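Local structure of SufC protein (Thermus thermophilus, 2D2E) at residues A[98-109]-A[114-122]; A[203-214]-A[225-235]. The protein binds and hydrolyses ATP as a cytoplasmic ABC-type ATPase of the Suf system, which is probably concerned with iron-sulfur cluster assembly. All coordinates share one frame; numbering follows the deposited sequence.

Overall arrangement
The two contacts lie on opposite sides of the chain's centre, their own centres about 34 Å apart and their nearest atoms about 19 Å apart, and they hold different elements. Contact 1 pairs two consecutive helices, 97-109 and 115-129, at the periphery: no hydrogen bond crosses it, and a buried phenylalanine, F118, makes the largest single contribution. Contact 2 joins strands 213-218 and 221-226 at an end of the mixed sheet, then helix 228-237 to the turn-rich chain at 203-211; backbone bonds, a carboxylate and waters link its sides. Each is partly buried, but only contact 2 belongs to the sheet that also contains strand 31-35.

Contact 1: residues A[98-109]-A[114-122]; sequences ANFLRLALQAKL and GVAEFWTKV. With GOL (glycerol), chain D.
F118 enters the side of helix 97-109 between A98, L101 and R102. F118 gives up 106 Å² to the contact and R102 83 Å², the two greatest shares. With CG anti to the backbone N, the F118 ring is thrown across to the other helix, where R102 CB sits over one face, 4.1 Å from the ring centroid and 29° off its normal, a CH-pi contact. On the opposite face, V122 CG2 of its own helix lies near the rim, while L101 CB lies at the ring edge, 3.9 Å from F118 CE1. The far end of the ring reaches backbone: F118 CZ is 3.1 Å from A98 O.

R102 runs extended from CG to NE past this ring, its guanidinium plane turned 27° from the ring plane. V115 CA lies above one guanidinium face, and R102 NH2 stands 3.6 Å from V115 N; R102 NE is hydrogen-bonded to V113 O in the turn between the helices. L105, next in buried area, lays CD2 4.2 Å from the aliphatic K121 CD. W119 carries a glycerol, probably from crystallisation, through a nearly straight bond from NE1 to O1 (3.0 Å).

The short segments have axes 10.9 Å apart at closest approach and cross at 107°. The helix pair is consistent with the helical subdomain of an ABC ATPase, and the contact is packing away from the nucleotide-binding residues. Behind helix 97-109, F100, L101 and L105 pack on helix 148-160, whereas W119 and V122 of helix 115-129 touch L136 in a loop.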
loop_
_atom_site.group_PDB
_atom_site.type_symbol
_atom_site.label_atom_id
_atom_site.label_comp_id
_atom_site.label_asym_id
_atom_site.label_seq_id
_atom_site.Cartn_x
_atom_site.Cartn_y
_atom_site.Cartn_z
ATOM N N ALA A 98 18.262 -4.258 10.836
ATOM C CA ALA A 98 17.904 -3.716 12.147
ATOM C C ALA A 98 18.195 -2.207 12.233
ATOM O O ALA A 98 17.334 -1.427 12.666
ATOM C CB ALA A 98 18.649 -4.469 13.268
ATOM N N ASN A 99 19.397 -1.793 11.827
ATOM C CA ASN A 99 19.757 -0.368 11.868
ATOM C C ASN A 99 18.828 0.451 10.968
ATOM O O ASN A 99 18.430 1.562 11.310
ATOM C CB ASN A 99 21.196 -0.147 11.375
ATOM C CG ASN A 99 22.236 -0.350 12.462
ATOM O OD1 ASN A 99 23.409 -0.620 12.173
ATOM N ND2 ASN A 99 21.826 -0.208 13.701
ATOM N N PHE A 100 18.524 -0.091 9.793
ATOM C CA PHE A 100 17.657 0.595 8.852
ATOM C C PHE A 100 16.261 0.770 9.425
ATOM O O PHE A 100 15.647 1.833 9.284
ATOM C CB PHE A 100 17.578 -0.180 7.540
ATOM C CG PHE A 100 16.702 0.471 6.518
ATOM C CD1 PHE A 100 17.051 1.703 5.979
ATOM C CD2 PHE A 100 15.504 -0.118 6.129
ATOM C CE1 PHE A 100 16.218 2.346 5.066
ATOM C CE2 PHE A 100 14.666 0.518 5.214
ATOM C CZ PHE A 100 15.024 1.746 4.687
ATOM N N LEU A 101 15.754 -0.270 10.081
ATOM C CA LEU A 101 14.423 -0.190 10.661
ATOM C C LEU A 101 14.368 0.842 11.777
ATOM O O LEU A 101 13.364 1.541 11.938
ATOM C CB LEU A 101 13.986 -1.556 11.196
ATOM C CG LEU A 101 12.772 -2.189 10.512
ATOM C CD1 LEU A 101 11.567 -1.265 10.648
ATOM C CD2 LEU A 101 13.077 -2.443 9.055
ATOM N N ARG A 102 15.450 0.947 12.542
ATOM C CA ARG A 102 15.484 1.905 13.640
ATOM C C ARG A 102 15.470 3.312 13.052
ATOM O O ARG A 102 14.776 4.193 13.561
ATOM C CB ARG A 102 16.730 1.704 14.491
ATOM C CG ARG A 102 16.637 2.368 15.862
ATOM C CD ARG A 102 17.687 1.792 16.754
ATOM N NE ARG A 102 17.795 2.496 18.022
ATOM C CZ ARG A 102 18.836 2.355 18.834
ATOM N NH1 ARG A 102 19.826 1.537 18.498
ATOM N NH2 ARG A 102 18.901 3.047 19.963
ATOM N N LEU A 103 16.227 3.505 11.975
ATOM C CA LEU A 103 16.258 4.793 11.295
ATOM C C LEU A 103 14.859 5.132 10.778
ATOM O O LEU A 103 14.402 6.272 10.918
ATOM C CB LEU A 103 17.246 4.761 10.115
ATOM C CG LEU A 103 17.318 6.020 9.236
ATOM C CD1 LEU A 103 17.602 7.213 10.117
ATOM C CD2 LEU A 103 18.418 5.899 8.199
ATOM N N ALA A 104 14.185 4.146 10.179
ATOM C CA ALA A 104 12.840 4.353 9.645
ATOM C C ALA A 104 11.847 4.692 10.740
ATOM O O ALA A 104 11.004 5.556 10.558
ATOM C CB ALA A 104 12.358 3.101 8.879
ATOM N N LEU A 105 11.925 3.988 11.870
ATOM C CA LEU A 105 10.996 4.251 12.955
ATOM C C LEU A 105 11.249 5.620 13.587
ATOM O O LEU A 105 10.295 6.325 13.913
ATOM C CB LEU A 105 11.089 3.145 14.014
ATOM C CG LEU A 105 10.125 3.184 15.193
ATOM C CD1 LEU A 105 8.694 2.942 14.702
ATOM C CD2 LEU A 105 10.548 2.121 16.216
ATOM N N GLN A 106 12.518 6.005 13.741
ATOM C CA GLN A 106 12.870 7.314 14.332
ATOM C C GLN A 106 12.418 8.462 13.431
ATOM O O GLN A 106 12.015 9.520 13.915
ATOM C CB GLN A 106 14.382 7.411 14.573
ATOM C CG GLN A 106 14.847 6.516 15.714
ATOM C CD GLN A 106 16.308 6.701 16.093
ATOM O OE1 GLN A 106 17.110 7.303 15.353
ATOM N NE2 GLN A 106 16.672 6.168 17.242
ATOM N N ALA A 107 12.489 8.247 12.124
ATOM C CA ALA A 107 12.055 9.265 11.167
ATOM C C ALA A 107 10.538 9.444 11.266
ATOM O O ALA A 107 10.024 10.576 11.281
ATOM C CB ALA A 107 12.448 8.848 9.739
ATOM N N LYS A 108 9.820 8.324 11.351
ATOM C CA LYS A 108 8.366 8.357 11.435
ATOM C C LYS A 108 7.867 8.949 12.759
ATOM O O LYS A 108 6.863 9.666 12.787
ATOM C CB LYS A 108 7.818 6.936 11.235
ATOM C CG LYS A 108 6.325 6.837 10.915
ATOM C CD LYS A 108 5.490 6.657 12.165
ATOM C CE LYS A 108 4.013 6.469 11.832
ATOM N NZ LYS A 108 3.199 6.342 13.071
ATOM N N LEU A 109 8.576 8.671 13.848
ATOM C CA LEU A 109 8.184 9.156 15.172
ATOM C C LEU A 109 8.709 10.549 15.547
ATOM O O LEU A 109 8.196 11.179 16.481
ATOM C CB LEU A 109 8.608 8.132 16.237
ATOM C CG LEU A 109 7.945 6.747 16.204
ATOM C CD1 LEU A 109 8.519 5.838 17.291
ATOM C CD2 LEU A 109 6.437 6.903 16.399
ATOM N N GLY A 114 14.969 4.274 21.798
ATOM C CA GLY A 114 15.986 3.509 22.499
ATOM C C GLY A 114 15.977 2.025 22.154
ATOM O O GLY A 114 15.021 1.541 21.558
ATOM N N VAL A 115 17.025 1.297 22.533
ATOM C CA VAL A 115 17.102 -0.128 22.220
ATOM C C VAL A 115 15.912 -0.926 22.762
ATOM O O VAL A 115 15.450 -1.852 22.115
ATOM C CB VAL A 115 18.412 -0.790 22.761
ATOM C CG1 VAL A 115 19.631 -0.281 21.988
ATOM C CG2 VAL A 115 18.561 -0.496 24.244
ATOM N N ALA A 116 15.418 -0.577 23.944
ATOM C CA ALA A 116 14.307 -1.324 24.519
ATOM C C ALA A 116 13.020 -1.209 23.704
ATOM O O ALA A 116 12.375 -2.207 23.380
ATOM C CB ALA A 116 14.057 -0.886 25.964
ATOM N N GLU A 117 12.653 0.019 23.362
ATOM C CA GLU A 117 11.445 0.232 22.581
ATOM C C GLU A 117 11.611 -0.404 21.208
ATOM O O GLU A 117 10.706 -1.083 20.700
ATOM C CB GLU A 117 11.176 1.738 22.399
ATOM C CG GLU A 117 9.901 2.029 21.620
ATOM C CD GLU A 117 9.688 3.514 21.333
ATOM O OE1 GLU A 117 10.466 4.338 21.846
ATOM O OE2 GLU A 117 8.734 3.853 20.593
ATOM N N PHE A 118 12.776 -0.190 20.610
ATOM C CA PHE A 118 13.020 -0.726 19.282
ATOM C C PHE A 118 12.898 -2.240 19.268
ATOM O O PHE A 118 12.127 -2.799 18.486
ATOM C CB PHE A 118 14.419 -0.355 18.780
ATOM C CG PHE A 118 14.773 -1.006 17.471
ATOM C CD1 PHE A 118 14.205 -0.558 16.289
ATOM C CD2 PHE A 118 15.673 -2.069 17.426
ATOM C CE1 PHE A 118 14.521 -1.157 15.066
ATOM C CE2 PHE A 118 15.997 -2.681 16.209
ATOM C CZ PHE A 118 15.412 -2.211 15.018
ATOM N N TRP A 119 13.640 -2.915 20.141
ATOM C CA TRP A 119 13.584 -4.372 20.111
ATOM C C TRP A 119 12.268 -4.974 20.561
ATOM O O TRP A 119 11.889 -6.060 20.106
ATOM C CB TRP A 119 14.759 -4.970 20.903
ATOM C CG TRP A 119 16.047 -4.899 20.129
ATOM C CD1 TRP A 119 17.097 -4.041 20.336
ATOM C CD2 TRP A 119 16.389 -5.682 18.987
ATOM N NE1 TRP A 119 18.071 -4.249 19.386
ATOM C CE2 TRP A 119 17.662 -5.252 18.548
ATOM C CE3 TRP A 119 15.742 -6.711 18.288
ATOM C CZ2 TRP A 119 18.300 -5.817 17.440
ATOM C CZ3 TRP A 119 16.379 -7.270 17.191
ATOM C CH2 TRP A 119 17.648 -6.822 16.780
ATOM N N THR A 120 11.551 -4.277 21.429
ATOM C CA THR A 120 10.269 -4.796 21.879
ATOM C C THR A 120 9.307 -4.785 20.695
ATOM O O THR A 120 8.590 -5.760 20.454
ATOM C CB THR A 120 9.732 -3.953 23.050
ATOM O OG1 THR A 120 10.597 -4.153 24.183
ATOM C CG2 THR A 120 8.315 -4.365 23.420
ATOM N N LYS A 121 9.334 -3.702 19.924
ATOM C CA LYS A 121 8.465 -3.583 18.752
ATOM C C LYS A 121 8.868 -4.536 17.637
ATOM O O LYS A 121 8.007 -5.137 16.964
ATOM C CB LYS A 121 8.473 -2.137 18.251
ATOM C CG LYS A 121 7.688 -1.209 19.169
ATOM C CD LYS A 121 7.702 0.223 18.658
ATOM C CE LYS A 121 6.810 1.106 19.507
ATOM N NZ LYS A 121 6.890 2.516 19.052
ATOM N N VAL A 122 10.175 -4.683 17.436
ATOM C CA VAL A 122 10.683 -5.586 16.420
ATOM C C VAL A 122 10.317 -7.017 16.784
ATOM O O VAL A 122 9.872 -7.779 15.929
ATOM C CB VAL A 122 12.228 -5.485 16.282
ATOM C CG1 VAL A 122 12.772 -6.741 15.644
ATOM C CG2 VAL A 122 12.599 -4.279 15.429
HETATM C C1 GOL D . 20.052 -2.146 17.749
HETATM O O1 GOL D . 20.700 -2.888 18.993
HETATM C C2 GOL D . 20.508 -2.227 16.448
HETATM O O2 GOL D . 21.008 -3.440 16.148
HETATM C C3 GOL D . 20.354 -1.168 15.933
HETATM O O3 GOL D . 19.964 0.314 15.743
#

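Contact 2: residues A[203-214]-A[225-235]; sequences QRILNYIQPDKV and TGGPELALELE
The amide of Q203 lies beside L232, whose CD2 is 3.3 Å from Q203 NE2, the two side chains crossing obliquely. N207 OD1 takes a hydrogen bond from Q203 NE2 (3.1 Å), lying almost in the Q203 amide plane, although the donor stands well above the N207 carbonyl plane. The carboxylate of E235 is met from above its plane, 56° out of it, where OE1 accepts Q203 N at 3.0 Å. The first torsion of Q203, 180°, sends CG away from its own backbone N and lays it against A231; the bend at chi2 then turns the amide toward L232 and toward a water that also donates to P228 O. Replacing Q203 by an alanine would probably leave N207 OD1 and that water without their amide donor and take away the group that lies against L232 CD2.

Strands 213-218 and 221-226 form a beta hairpin at one end of the mixed sheet of this ABC ATPase, and V214 and G226 are an antiparallel hydrogen-bonded pair: V214 N gives to G226 O at 2.8 Å and G226 N returns to V214 O at 2.9 Å. At G226 a side chain would be crowded by L230 CB. Helix 228-237 follows at once, bringing A231 CB within 4.1 Å of V214 CG2 and 3.7 Å of L206 CD1. Beside the V214-G226 pair, a second water joins K213 NZ to T225 OG1.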
loop_
_atom_site.group_PDB
_atom_site.type_symbol
_atom_site.label_atom_id
_atom_site.label_comp_id
_atom_site.label_asym_id
_atom_site.label_seq_id
_atom_site.Cartn_x
_atom_site.Cartn_y
_atom_site.Cartn_z
ATOM N N GLN A 203 -5.490 -11.278 -10.151
ATOM C CA GLN A 203 -6.280 -11.631 -8.982
ATOM C C GLN A 203 -5.497 -12.489 -7.966
ATOM O O GLN A 203 -5.862 -12.538 -6.799
ATOM C CB GLN A 203 -7.506 -12.451 -9.433
ATOM C CG GLN A 203 -8.444 -12.909 -8.301
ATOM C CD GLN A 203 -8.096 -14.269 -7.675
ATOM O OE1 GLN A 203 -7.249 -15.009 -8.162
ATOM N NE2 GLN A 203 -8.765 -14.579 -6.588
ATOM N N ARG A 204 -4.428 -13.144 -8.423
ATOM C CA ARG A 204 -3.655 -14.069 -7.577
ATOM C C ARG A 204 -3.473 -13.726 -6.105
ATOM O O ARG A 204 -3.797 -14.534 -5.238
ATOM C CB ARG A 204 -2.273 -14.340 -8.188
ATOM C CG ARG A 204 -1.556 -15.555 -7.569
ATOM C CD ARG A 204 -2.381 -16.840 -7.748
ATOM N NE ARG A 204 -2.821 -16.994 -9.135
ATOM C CZ ARG A 204 -2.050 -17.419 -10.132
ATOM N NH1 ARG A 204 -0.787 -17.758 -9.905
ATOM N NH2 ARG A 204 -2.535 -17.468 -11.366
ATOM N N ILE A 205 -2.954 -12.541 -5.812
ATOM C CA ILE A 205 -2.720 -12.184 -4.410
ATOM C C ILE A 205 -3.965 -12.220 -3.530
ATOM O O ILE A 205 -3.869 -12.398 -2.298
ATOM C CB ILE A 205 -2.006 -10.801 -4.314
ATOM C CG1 ILE A 205 -1.438 -10.594 -2.896
ATOM C CG2 ILE A 205 -2.976 -9.670 -4.683
ATOM C CD1 ILE A 205 -0.554 -9.341 -2.780
ATOM N N LEU A 206 -5.131 -12.067 -4.152
ATOM C CA LEU A 206 -6.374 -12.028 -3.402
ATOM C C LEU A 206 -6.819 -13.383 -2.882
ATOM O O LEU A 206 -7.812 -13.485 -2.147
ATOM C CB LEU A 206 -7.459 -11.334 -4.237
ATOM C CG LEU A 206 -7.015 -9.933 -4.664
ATOM C CD1 LEU A 206 -8.106 -9.276 -5.517
ATOM C CD2 LEU A 206 -6.722 -9.066 -3.443
ATOM N N ASN A 207 -6.082 -14.418 -3.263
ATOM C CA ASN A 207 -6.354 -15.755 -2.739
ATOM C C ASN A 207 -5.617 -15.847 -1.395
ATOM O O ASN A 207 -5.943 -16.704 -0.555
ATOM C CB ASN A 207 -5.832 -16.818 -3.695
ATOM C CG ASN A 207 -6.630 -16.871 -4.978
ATOM O OD1 ASN A 207 -7.855 -16.995 -4.949
ATOM N ND2 ASN A 207 -5.949 -16.767 -6.104
ATOM N N TYR A 208 -4.635 -14.958 -1.186
ATOM C CA TYR A 208 -3.877 -14.944 0.069
ATOM C C TYR A 208 -4.355 -13.820 0.993
ATOM O O TYR A 208 -4.281 -13.948 2.206
ATOM C CB TYR A 208 -2.343 -14.789 -0.160
ATOM C CG TYR A 208 -1.815 -15.609 -1.295
ATOM C CD1 TYR A 208 -1.113 -15.018 -2.340
ATOM C CD2 TYR A 208 -2.062 -16.988 -1.363
ATOM C CE1 TYR A 208 -0.681 -15.775 -3.442
ATOM C CE2 TYR A 208 -1.625 -17.750 -2.457
ATOM C CZ TYR A 208 -0.942 -17.134 -3.491
ATOM O OH TYR A 208 -0.532 -17.874 -4.589
ATOM N N ILE A 209 -4.852 -12.731 0.400
ATOM C CA ILE A 209 -5.387 -11.598 1.161
ATOM C C ILE A 209 -6.837 -11.489 0.717
ATOM O O ILE A 209 -7.108 -10.918 -0.334
ATOM C CB ILE A 209 -4.719 -10.235 0.791
ATOM C CG1 ILE A 209 -3.201 -10.326 0.882
ATOM C CG2 ILE A 209 -5.236 -9.146 1.726
ATOM C CD1 ILE A 209 -2.454 -9.016 0.521
ATOM N N GLN A 210 -7.768 -12.020 1.500
ATOM C CA GLN A 210 -9.170 -11.941 1.119
ATOM C C GLN A 210 -9.678 -10.495 1.303
ATOM O O GLN A 210 -9.671 -9.970 2.413
ATOM C CB GLN A 210 -9.984 -12.890 1.988
ATOM C CG GLN A 210 -11.477 -12.741 1.756
ATOM C CD GLN A 210 -12.266 -13.978 2.136
ATOM O OE1 GLN A 210 -11.704 -15.066 2.273
ATOM N NE2 GLN A 210 -13.572 -13.847 2.290
ATOM N N PRO A 211 -10.132 -9.843 0.221
ATOM C CA PRO A 211 -10.621 -8.467 0.333
ATOM C C PRO A 211 -12.093 -8.360 0.749
ATOM O O PRO A 211 -12.914 -9.224 0.405
ATOM C CB PRO A 211 -10.402 -7.906 -1.073
ATOM C CG PRO A 211 -10.697 -9.114 -1.950
ATOM C CD PRO A 211 -10.005 -10.261 -1.193
ATOM N N ASP A 212 -12.404 -7.315 1.498
ATOM C CA ASP A 212 -13.776 -7.048 1.914
ATOM C C ASP A 212 -14.536 -6.442 0.743
ATOM O O ASP A 212 -15.759 -6.586 0.634
ATOM C CB ASP A 212 -13.783 -6.074 3.088
ATOM C CG ASP A 212 -13.120 -6.655 4.294
ATOM O OD1 ASP A 212 -13.618 -7.688 4.812
ATOM O OD2 ASP A 212 -12.094 -6.108 4.718
ATOM N N LYS A 213 -13.809 -5.769 -0.147
ATOM C CA LYS A 213 -14.418 -5.122 -1.315
ATOM C C LYS A 213 -13.368 -5.026 -2.418
ATOM O O LYS A 213 -12.173 -4.883 -2.134
ATOM C CB LYS A 213 -14.918 -3.711 -0.947
ATOM C CG LYS A 213 -15.688 -2.986 -2.073
ATOM C CD LYS A 213 -16.359 -1.731 -1.509
ATOM C CE LYS A 213 -17.153 -0.947 -2.541
ATOM N NZ LYS A 213 -17.835 0.225 -1.869
ATOM N N VAL A 214 -13.826 -5.160 -3.656
ATOM C CA VAL A 214 -12.990 -5.049 -4.842
ATOM C C VAL A 214 -13.491 -3.887 -5.696
ATOM O O VAL A 214 -14.693 -3.802 -5.984
ATOM C CB VAL A 214 -13.067 -6.334 -5.689
ATOM C CG1 VAL A 214 -12.300 -6.130 -7.009
ATOM C CG2 VAL A 214 -12.500 -7.500 -4.893
ATOM N N THR A 225 -17.695 -2.337 -8.594
ATOM C CA THR A 225 -17.268 -2.727 -7.253
ATOM C C THR A 225 -18.041 -3.977 -6.884
ATOM O O THR A 225 -19.129 -4.238 -7.430
ATOM C CB THR A 225 -17.564 -1.671 -6.189
ATOM O OG1 THR A 225 -18.984 -1.540 -6.051
ATOM C CG2 THR A 225 -16.957 -0.325 -6.559
ATOM N N GLY A 226 -17.474 -4.763 -5.982
ATOM C CA GLY A 226 -18.128 -5.985 -5.538
ATOM C C GLY A 226 -17.330 -6.692 -4.470
ATOM O O GLY A 226 -16.397 -6.110 -3.907
ATOM N N GLY A 227 -17.707 -7.931 -4.163
ATOM C CA GLY A 227 -16.952 -8.694 -3.185
ATOM C C GLY A 227 -15.838 -9.440 -3.906
ATOM O O GLY A 227 -15.557 -9.170 -5.094
ATOM N N PRO A 228 -15.175 -10.387 -3.229
ATOM C CA PRO A 228 -14.084 -11.179 -3.801
ATOM C C PRO A 228 -14.493 -11.899 -5.092
ATOM O O PRO A 228 -13.654 -12.160 -5.967
ATOM C CB PRO A 228 -13.755 -12.180 -2.692
ATOM C CG PRO A 228 -14.176 -11.483 -1.443
ATOM C CD PRO A 228 -15.437 -10.763 -1.828
ATOM N N GLU A 229 -15.783 -12.230 -5.202
ATOM C CA GLU A 229 -16.272 -12.931 -6.379
ATOM C C GLU A 229 -16.028 -12.131 -7.652
ATOM O O GLU A 229 -15.855 -12.707 -8.729
ATOM C CB GLU A 229 -17.774 -13.235 -6.249
ATOM C CG GLU A 229 -18.645 -11.989 -6.220
ATOM C CD GLU A 229 -18.940 -11.497 -4.810
ATOM O OE1 GLU A 229 -18.185 -11.817 -3.868
ATOM O OE2 GLU A 229 -19.946 -10.775 -4.638
ATOM N N LEU A 230 -16.026 -10.805 -7.533
ATOM C CA LEU A 230 -15.793 -9.960 -8.706
ATOM C C LEU A 230 -14.368 -10.150 -9.202
ATOM O O LEU A 230 -14.130 -10.231 -10.402
ATOM C CB LEU A 230 -16.034 -8.486 -8.381
ATOM C CG LEU A 230 -15.711 -7.469 -9.493
ATOM C CD1 LEU A 230 -16.463 -7.830 -10.798
ATOM C CD2 LEU A 230 -16.079 -6.059 -9.011
ATOM N N ALA A 231 -13.405 -10.231 -8.285
ATOM C CA ALA A 231 -12.020 -10.445 -8.707
ATOM C C ALA A 231 -11.889 -11.825 -9.341
ATOM O O ALA A 231 -11.160 -12.009 -10.304
ATOM C CB ALA A 231 -11.072 -10.339 -7.504
ATOM N N LEU A 232 -12.602 -12.804 -8.791
ATOM C CA LEU A 232 -12.549 -14.155 -9.327
ATOM C C LEU A 232 -13.071 -14.222 -10.754
ATOM O O LEU A 232 -12.447 -14.835 -11.634
ATOM C CB LEU A 232 -13.361 -15.104 -8.432
ATOM C CG LEU A 232 -12.754 -15.270 -7.029
ATOM C CD1 LEU A 232 -13.785 -15.803 -6.032
ATOM C CD2 LEU A 232 -11.563 -16.199 -7.124
ATOM N N GLU A 233 -14.211 -13.588 -10.993
ATOM C CA GLU A 233 -14.786 -13.622 -12.327
ATOM C C GLU A 233 -13.893 -12.875 -13.312
ATOM O O GLU A 233 -13.736 -13.292 -14.446
ATOM C CB GLU A 233 -16.209 -13.057 -12.324
ATOM C CG GLU A 233 -16.930 -13.377 -13.641
ATOM C CD GLU A 233 -18.440 -13.275 -13.557
ATOM O OE1 GLU A 233 -19.105 -13.755 -14.506
ATOM O OE2 GLU A 233 -18.961 -12.723 -12.560
ATOM N N LEU A 234 -13.279 -11.779 -12.864
ATOM C CA LEU A 234 -12.358 -11.033 -13.719
ATOM C C LEU A 234 -11.170 -11.904 -14.095
ATOM O O LEU A 234 -10.692 -11.861 -15.230
ATOM C CB LEU A 234 -11.818 -9.792 -12.997
ATOM C CG LEU A 234 -12.455 -8.441 -13.292
ATOM C CD1 LEU A 234 -11.819 -7.398 -12.371
ATOM C CD2 LEU A 234 -12.230 -8.064 -14.754
ATOM N N GLU A 235 -10.668 -12.695 -13.150
ATOM C CA GLU A 235 -9.540 -13.544 -13.471
ATOM C C GLU A 235 -9.945 -14.629 -14.479
ATOM O O GLU A 235 -9.199 -14.941 -15.409
ATOM C CB GLU A 235 -8.974 -14.177 -12.203
ATOM C CG GLU A 235 -7.574 -14.745 -12.379
ATOM C CD GLU A 235 -6.552 -13.731 -12.894
ATOM O OE1 GLU A 235 -6.636 -12.487 -12.613
ATOM O OE2 GLU A 235 -5.616 -14.170 -13.585
HETATM O O HOH W 1 -11.008 -13.145 -5.133
HETATM O O HOH W 2 -19.487 0.734 -4.039
#